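Long-range contacts in packaging enzyme P4 (Pseudomonas phage phi13, PDB 4BLP), which probably hydrolyses nucleoside triphosphates as a hexameric RecA-like helicase to drive viral RNA into the capsid: residues D[172-177]-D[188-193]; D[217-222]-D[255-260]. All blocks are in the same frame, centred on the assembly; numbering follows the deposited sequence.

Along the chain the two contacts follow one another, neither nested nor crossed: contact 1 is complete before contact 2 begins. Contact 1 closes the short excursion from strand 170-173 through helix 181-184 to strand 187-189, at one margin of the mixed sheet. The chain then runs through helix 193-205 and strand 210-213 into helix 216-221, where contact 2 opens; it closes after helix 233-248, at the end of strand 252-257. The contacts also meet in space: Trp-174 CZ2 lies 3.6 Å from Asn-217 CB. Contact 1 joins strands 170-173 and 187-189, contact 2 sets helix 216-221 on the end of strand 252-257, and Trp-174 links the two; both touch a second subunit.

Contact 1 of 2, residues D[172-177]-D[188-193]; sequences IRWGEP and IAVADL
Arg-173 N donates to Ile-188 O over 2.9 Å, nearly straight at 168°, and Arg-173 O accepts from Val-190 N at 3.0 Å, so the pairing is parallel. Where the strands separate, a water bridges them, accepting from Gly-175 N and donating to Val-190 O at 2.7 Å. Beyond it the indole NE1 of Trp-174 gives its hydrogen to Ala-191 O over 2.9 Å. This bond is bent, 135° at the hydrogen; the oxygen lies close to the ring plane, whereas NE1 stands above the carbonyl plane. With CG anti to the backbone N (chi1 -176°), the ring extends across the backbone of residues 191-193. Asp-192 O sits over one ring face toward its rim, and Trp-174 CH2 meets Leu-193 CD1 at 3.9 Å. Val-190 CG2 rests against both Ile-172 CG2 and Trp-174 CB, 3.6 Å from each. The guanidinium of Arg-173 forms salt bridges with Asp-182 and Asp-213. Asp-192 N-caps the next helix, its OD1 accepting from Glu-195 N and its OD2 bonded to Thr-194 OG1. The two strands of this beta-alpha-beta unit, at the margin of the sheet within the chain, lie beside helix 193-205, whose Met-196 touches Trp-174 and Val-190, while strand 210-213 flanks Ile-172.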
ATOM      1  N   ILE D 172     -20.755 -26.468 -12.497  1.00  9.53           N
ATOM      2  CA  ILE D 172     -20.383 -26.080 -11.141  1.00  8.39           C
ATOM      3  C   ILE D 172     -20.802 -24.623 -10.990  1.00 11.78           C
ATOM      4  O   ILE D 172     -20.487 -23.808 -11.860  1.00 13.55           O
ATOM      5  CB  ILE D 172     -18.889 -26.285 -10.888  1.00  9.61           C
ATOM      6  CG1 ILE D 172     -18.600 -27.796 -10.874  1.00  9.96           C
ATOM      7  CG2 ILE D 172     -18.457 -25.618  -9.531  1.00 10.09           C
ATOM      8  CD1 ILE D 172     -17.094 -28.013 -10.866  1.00 12.42           C
ATOM      9  N   ARG D 173     -21.527 -24.313  -9.914  1.00  9.37           N
ATOM     10  CA  ARG D 173     -22.031 -22.948  -9.710  1.00  8.88           C
ATOM     11  C   ARG D 173     -21.267 -22.306  -8.575  1.00  9.34           C
ATOM     12  O   ARG D 173     -21.301 -22.805  -7.446  1.00  9.04           O
ATOM     13  CB  ARG D 173     -23.559 -23.014  -9.449  1.00  8.53           C
ATOM     14  CG  ARG D 173     -24.293 -23.402 -10.768  1.00 13.37           C
ATOM     15  CD  ARG D 173     -24.639 -22.163 -11.611  1.00 12.75           C
ATOM     16  NE  ARG D 173     -25.659 -21.410 -10.882  1.00 12.06           N
ATOM     17  CZ  ARG D 173     -25.923 -20.117 -11.056  1.00 21.90           C
ATOM     18  NH1 ARG D 173     -25.281 -19.415 -11.987  1.00 18.35           N
ATOM     19  NH2 ARG D 173     -26.815 -19.513 -10.290  1.00 17.57           N
ATOM     20  N   TRP D 174     -20.497 -21.258  -8.901  1.00  7.75           N
ATOM     21  CA  TRP D 174     -19.619 -20.591  -7.940  1.00  7.49           C
ATOM     22  C   TRP D 174     -19.669 -19.088  -8.076  1.00  9.67           C
ATOM     23  O   TRP D 174     -19.441 -18.555  -9.183  1.00  9.25           O
ATOM     24  CB  TRP D 174     -18.160 -21.068  -8.174  1.00  6.85           C
ATOM     25  CG  TRP D 174     -17.163 -20.508  -7.177  1.00  7.73           C
ATOM     26  CD1 TRP D 174     -17.342 -20.353  -5.826  1.00  9.52           C
ATOM     27  CD2 TRP D 174     -15.837 -20.022  -7.469  1.00  8.20           C
ATOM     28  NE1 TRP D 174     -16.222 -19.764  -5.266  1.00  9.18           N
ATOM     29  CE2 TRP D 174     -15.286 -19.550  -6.252  1.00 10.48           C
ATOM     30  CE3 TRP D 174     -15.073 -19.898  -8.658  1.00  9.68           C
ATOM     31  CZ2 TRP D 174     -13.975 -19.033  -6.166  1.00  9.76           C
ATOM     32  CZ3 TRP D 174     -13.773 -19.394  -8.577  1.00 10.08           C
ATOM     33  CH2 TRP D 174     -13.239 -18.953  -7.348  1.00  9.91           C
ATOM     34  N   GLY D 175     -19.938 -18.415  -6.962  1.00  9.02           N
ATOM     35  CA  GLY D 175     -19.897 -16.954  -6.873  1.00  8.78           C
ATOM     36  C   GLY D 175     -20.927 -16.221  -7.715  1.00 10.15           C
ATOM     37  O   GLY D 175     -20.746 -15.048  -8.049  1.00  9.85           O
ATOM     38  N   GLU D 176     -22.027 -16.898  -8.030  1.00  8.79           N
ATOM     39  CA  GLU D 176     -23.121 -16.352  -8.825  1.00  9.26           C
ATOM     40  C   GLU D 176     -24.412 -16.345  -7.995  1.00 11.89           C
ATOM     41  O   GLU D 176     -24.557 -17.203  -7.141  1.00  9.44           O
ATOM     42  CB  GLU D 176     -23.345 -17.237 -10.073  1.00 10.53           C
ATOM     43  CG  GLU D 176     -22.183 -17.194 -11.052  1.00 11.62           C
ATOM     44  CD  GLU D 176     -22.099 -15.923 -11.870  1.00 29.99           C
ATOM     45  OE1 GLU D 176     -23.054 -15.115 -11.832  1.00 26.66           O
ATOM     46  OE2 GLU D 176     -21.047 -15.710 -12.512  1.00 24.54           O
ATOM     47  N   PRO D 177     -25.372 -15.430  -8.245  1.00 10.39           N
ATOM     48  CA  PRO D 177     -26.624 -15.439  -7.439  1.00  8.83           C
ATOM     49  C   PRO D 177     -27.486 -16.658  -7.787  1.00 13.56           C
ATOM     50  O   PRO D 177     -27.553 -17.031  -8.955  1.00 14.58           O
ATOM     51  CB  PRO D 177     -27.345 -14.146  -7.892  1.00 11.03           C
ATOM     52  CG  PRO D 177     -26.774 -13.859  -9.269  1.00 13.00           C
ATOM     53  CD  PRO D 177     -25.344 -14.295  -9.197  1.00 10.51           C
ATOM     54  N   ILE D 188     -23.791 -28.399  -9.443  1.00 14.10           N
ATOM     55  CA  ILE D 188     -23.263 -28.604  -8.113  1.00 14.32           C
ATOM     56  C   ILE D 188     -22.832 -27.219  -7.615  1.00 12.48           C
ATOM     57  O   ILE D 188     -22.015 -26.590  -8.268  1.00 11.81           O
ATOM     58  CB  ILE D 188     -22.107 -29.611  -8.106  1.00 18.61           C
ATOM     59  CG1 ILE D 188     -22.545 -31.012  -8.632  1.00 21.64           C
ATOM     60  CG2 ILE D 188     -21.518 -29.695  -6.680  1.00 18.95           C
ATOM     61  CD1 ILE D 188     -21.516 -31.999  -8.778  1.00 32.64           C
ATOM     62  N   ALA D 189     -23.388 -26.767  -6.488  1.00  9.30           N
ATOM     63  CA  ALA D 189     -23.065 -25.459  -5.937  1.00  9.83           C
ATOM     64  C   ALA D 189     -21.830 -25.589  -5.044  1.00 13.21           C
ATOM     65  O   ALA D 189     -21.747 -26.521  -4.237  1.00 13.28           O
ATOM     66  CB  ALA D 189     -24.266 -24.937  -5.148  1.00 11.60           C
ATOM     67  N   VAL D 190     -20.898 -24.638  -5.144  1.00  6.78           N
ATOM     68  CA  VAL D 190     -19.662 -24.679  -4.321  1.00  6.74           C
ATOM     69  C   VAL D 190     -19.474 -23.309  -3.682  1.00 11.70           C
ATOM     70  O   VAL D 190     -20.067 -22.324  -4.158  1.00  9.79           O
ATOM     71  CB  VAL D 190     -18.398 -25.126  -5.121  1.00  9.63           C
ATOM     72  CG1 VAL D 190     -18.574 -26.567  -5.647  1.00  8.44           C
ATOM     73  CG2 VAL D 190     -18.110 -24.157  -6.268  1.00  9.68           C
ATOM     74  N   ALA D 191     -18.615 -23.239  -2.630  1.00  9.69           N
ATOM     75  CA  ALA D 191     -18.433 -21.990  -1.903  1.00  9.72           C
ATOM     76  C   ALA D 191     -17.101 -21.286  -2.192  1.00 10.64           C
ATOM     77  O   ALA D 191     -17.104 -20.083  -2.490  1.00 10.62           O
ATOM     78  CB  ALA D 191     -18.587 -22.241  -0.398  1.00 11.34           C
ATOM     79  N   ASP D 192     -15.954 -21.984  -2.017  1.00  9.64           N
ATOM     80  CA  ASP D 192     -14.640 -21.297  -2.145  1.00  7.81           C
ATOM     81  C   ASP D 192     -13.853 -21.836  -3.331  1.00 10.29           C
ATOM     82  O   ASP D 192     -14.288 -22.782  -4.011  1.00  9.50           O
ATOM     83  CB  ASP D 192     -13.820 -21.450  -0.848  1.00  9.68           C
ATOM     84  CG  ASP D 192     -13.126 -22.778  -0.746  1.00 13.24           C
ATOM     85  OD1 ASP D 192     -13.803 -23.805  -0.895  1.00 14.82           O
ATOM     86  OD2 ASP D 192     -11.873 -22.789  -0.546  1.00 12.60           O
ATOM     87  N   LEU D 193     -12.697 -21.251  -3.564  1.00  6.70           N
ATOM     88  CA  LEU D 193     -11.834 -21.648  -4.689  1.00  6.43           C
ATOM     89  C   LEU D 193     -11.376 -23.125  -4.575  1.00  9.35           C
ATOM     90  O   LEU D 193     -11.342 -23.827  -5.587  1.00  8.24           O
ATOM     91  CB  LEU D 193     -10.627 -20.691  -4.689  1.00  6.47           C
ATOM     92  CG  LEU D 193      -9.457 -21.099  -5.615  1.00 10.74           C
ATOM     93  CD1 LEU D 193      -9.860 -20.932  -7.106  1.00 10.97           C
ATOM     94  CD2 LEU D 193      -8.242 -20.222  -5.287  1.00  8.20           C
TER
HETATM   95  O   HOH W   1     -20.634 -19.699  -4.535  1.00 10.14           O

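Contact 2 of 2, residues D[217-222]-D[255-260]; sequences NLVFGI and AAINPM
Val-219 reaches from helix 216-221 onto the end of strand 252-257, its CG2 pressed to 3.3 Å from Ile-257 CG1, tighter than usual carbon contact. Ile-257 CD1 closes on Val-219 CG2 at 3.6 Å. The extended isoleucine, with CG1 anti to the backbone N (chi1 -165°), carries both atoms toward the helix. Val-219 CG1 rests against backbone oxygens, 3.6 Å from Asn-258 O and 3.8 Å from Pro-259 O. Here the chain leaves a central strand of the RecA-like core through an Asx turn: Asn-258 OD1 accepts from Met-260 N over 3.1 Å, with the nitrogen above the plane of the amide. The asparagine side chain also touches Thr-155, within a sequence resembling a Walker A P-loop. Packing is looser at Met-260, whose thioether meets the rim of Phe-220 in a Met-aromatic contact. At the nearest approach there, Met-260 CE comes to 3.8 Å from Phe-220 CE1, nearly in the ring plane, and Met-260 SD lies 5.3 Å from the Phe-220 ring centroid, 81° off the ring normal. On this looser side a neighbouring subunit adds Val-233 against Phe-220 and Asn-272 against Met-260.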
ATOM      1  N   ASN D 217     -15.194 -14.831  -9.132  1.00  8.91           N
ATOM      2  CA  ASN D 217     -14.425 -14.574  -7.898  1.00  9.60           C
ATOM      3  C   ASN D 217     -12.908 -14.574  -8.147  1.00 11.73           C
ATOM      4  O   ASN D 217     -12.185 -13.929  -7.389  1.00 11.80           O
ATOM      5  CB  ASN D 217     -14.784 -15.588  -6.819  1.00 10.47           C
ATOM      6  CG  ASN D 217     -15.816 -15.022  -5.888  1.00 25.97           C
ATOM      7  OD1 ASN D 217     -16.518 -14.076  -6.226  1.00 17.88           O
ATOM      8  ND2 ASN D 217     -15.858 -15.525  -4.666  1.00 22.33           N
ATOM      9  N   LEU D 218     -12.442 -15.285  -9.203  1.00  9.23           N
ATOM     10  CA  LEU D 218     -11.029 -15.237  -9.572  1.00 10.84           C
ATOM     11  C   LEU D 218     -10.716 -13.854 -10.145  1.00 12.33           C
ATOM     12  O   LEU D 218      -9.720 -13.214  -9.765  1.00 11.92           O
ATOM     13  CB  LEU D 218     -10.742 -16.357 -10.600  1.00 12.41           C
ATOM     14  CG  LEU D 218      -9.293 -16.736 -10.753  1.00 21.41           C
ATOM     15  CD1 LEU D 218      -8.806 -17.538  -9.497  1.00 20.51           C
ATOM     16  CD2 LEU D 218      -9.092 -17.563 -12.068  1.00 25.18           C
ATOM     17  N   VAL D 219     -11.588 -13.354 -11.040  1.00  9.56           N
ATOM     18  CA  VAL D 219     -11.400 -11.997 -11.584  1.00 10.87           C
ATOM     19  C   VAL D 219     -11.406 -10.967 -10.474  1.00 13.91           C
ATOM     20  O   VAL D 219     -10.566 -10.061 -10.440  1.00 13.47           O
ATOM     21  CB  VAL D 219     -12.490 -11.657 -12.639  1.00 14.05           C
ATOM     22  CG1 VAL D 219     -12.396 -10.180 -13.094  1.00 14.97           C
ATOM     23  CG2 VAL D 219     -12.408 -12.606 -13.820  1.00 13.37           C
ATOM     24  N   PHE D 220     -12.363 -11.083  -9.552  1.00 12.14           N
ATOM     25  CA  PHE D 220     -12.476 -10.109  -8.479  1.00 12.06           C
ATOM     26  C   PHE D 220     -11.365 -10.225  -7.430  1.00 15.47           C
ATOM     27  O   PHE D 220     -10.935  -9.213  -6.888  1.00 19.35           O
ATOM     28  CB  PHE D 220     -13.847 -10.264  -7.776  1.00 11.60           C
ATOM     29  CG  PHE D 220     -15.081  -9.990  -8.617  1.00 11.75           C
ATOM     30  CD1 PHE D 220     -14.993  -9.303  -9.823  1.00 12.89           C
ATOM     31  CD2 PHE D 220     -16.330 -10.432  -8.205  1.00 14.99           C
ATOM     32  CE1 PHE D 220     -16.142  -9.053 -10.588  1.00 15.02           C
ATOM     33  CE2 PHE D 220     -17.473 -10.181  -8.971  1.00 16.71           C
ATOM     34  CZ  PHE D 220     -17.376  -9.461 -10.125  1.00 14.70           C
ATOM     35  N   GLY D 221     -10.914 -11.424  -7.161  1.00 11.61           N
ATOM     36  CA  GLY D 221      -9.994 -11.671  -6.063  1.00 12.60           C
ATOM     37  C   GLY D 221      -8.514 -11.727  -6.349  1.00 17.52           C
ATOM     38  O   GLY D 221      -7.733 -11.592  -5.415  1.00 18.00           O
ATOM     39  N   ILE D 222      -8.112 -11.971  -7.607  1.00 12.63           N
ATOM     40  CA  ILE D 222      -6.700 -12.062  -7.992  1.00 13.41           C
ATOM     41  C   ILE D 222      -6.297 -10.677  -8.490  1.00 23.15           C
ATOM     42  O   ILE D 222      -6.496 -10.361  -9.667  1.00 24.65           O
ATOM     43  CB  ILE D 222      -6.429 -13.173  -9.049  1.00 15.60           C
ATOM     44  CG1 ILE D 222      -6.864 -14.565  -8.581  1.00 16.60           C
ATOM     45  CG2 ILE D 222      -4.934 -13.208  -9.459  1.00 15.55           C
ATOM     46  CD1 ILE D 222      -6.339 -15.026  -7.171  1.00 23.19           C
ATOM     47  N   ALA D 255     -14.573 -22.911 -18.298  1.00  9.06           N
ATOM     48  CA  ALA D 255     -15.055 -21.932 -17.314  1.00  9.65           C
ATOM     49  C   ALA D 255     -15.481 -20.638 -17.969  1.00 14.00           C
ATOM     50  O   ALA D 255     -14.777 -20.170 -18.858  1.00 12.77           O
ATOM     51  CB  ALA D 255     -13.953 -21.644 -16.308  1.00  9.99           C
ATOM     52  N   ALA D 256     -16.596 -20.041 -17.495  1.00 10.34           N
ATOM     53  CA  ALA D 256     -17.029 -18.710 -17.944  1.00 11.25           C
ATOM     54  C   ALA D 256     -16.225 -17.649 -17.198  1.00 14.01           C
ATOM     55  O   ALA D 256     -16.001 -17.771 -15.983  1.00 10.26           O
ATOM     56  CB  ALA D 256     -18.528 -18.512 -17.683  1.00 11.96           C
ATOM     57  N   ILE D 257     -15.803 -16.597 -17.898  1.00  9.30           N
ATOM     58  CA  ILE D 257     -15.102 -15.519 -17.228  1.00 10.52           C
ATOM     59  C   ILE D 257     -15.408 -14.184 -17.895  1.00 14.94           C
ATOM     60  O   ILE D 257     -15.548 -14.118 -19.117  1.00 12.67           O
ATOM     61  CB  ILE D 257     -13.564 -15.819 -17.180  1.00 15.08           C
ATOM     62  CG1 ILE D 257     -12.837 -14.914 -16.184  1.00 15.24           C
ATOM     63  CG2 ILE D 257     -12.904 -15.778 -18.585  1.00 17.82           C
ATOM     64  CD1 ILE D 257     -11.382 -15.421 -15.870  1.00 18.11           C
ATOM     65  N   ASN D 258     -15.542 -13.137 -17.085  1.00 12.44           N
ATOM     66  CA  ASN D 258     -15.740 -11.765 -17.584  1.00 14.27           C
ATOM     67  C   ASN D 258     -14.620 -10.932 -16.961  1.00 16.88           C
ATOM     68  O   ASN D 258     -14.748 -10.585 -15.793  1.00 14.19           O
ATOM     69  CB  ASN D 258     -17.132 -11.228 -17.253  1.00 13.45           C
ATOM     70  CG  ASN D 258     -17.265  -9.744 -17.564  1.00 19.49           C
ATOM     71  OD1 ASN D 258     -16.397  -9.125 -18.200  1.00 20.10           O
ATOM     72  ND2 ASN D 258     -18.379  -9.142 -17.155  1.00 20.80           N
ATOM     73  N   PRO D 259     -13.503 -10.662 -17.680  1.00 14.79           N
ATOM     74  CA  PRO D 259     -12.369  -9.986 -17.039  1.00 16.02           C
ATOM     75  C   PRO D 259     -12.585  -8.511 -16.717  1.00 22.75           C
ATOM     76  O   PRO D 259     -11.748  -7.907 -16.033  1.00 22.43           O
ATOM     77  CB  PRO D 259     -11.225 -10.175 -18.051  1.00 18.10           C
ATOM     78  CG  PRO D 259     -11.930 -10.243 -19.377  1.00 23.33           C
ATOM     79  CD  PRO D 259     -13.176 -11.044 -19.080  1.00 18.49           C
ATOM     80  N   MET D 260     -13.711  -7.930 -17.187  1.00 20.39           N
ATOM     81  CA  MET D 260     -14.107  -6.541 -16.929  1.00 20.16           C
ATOM     82  C   MET D 260     -13.023  -5.543 -17.342  1.00 25.36           C
ATOM     83  O   MET D 260     -12.627  -4.653 -16.578  1.00 24.48           O
ATOM     84  CB  MET D 260     -14.510  -6.336 -15.463  1.00 21.99           C
ATOM     85  CG  MET D 260     -15.725  -7.117 -15.079  1.00 25.92           C
ATOM     86  SD  MET D 260     -16.445  -6.476 -13.547  1.00 30.49           S
ATOM     87  CE  MET D 260     -17.956  -7.433 -13.545  1.00 28.09           C
TER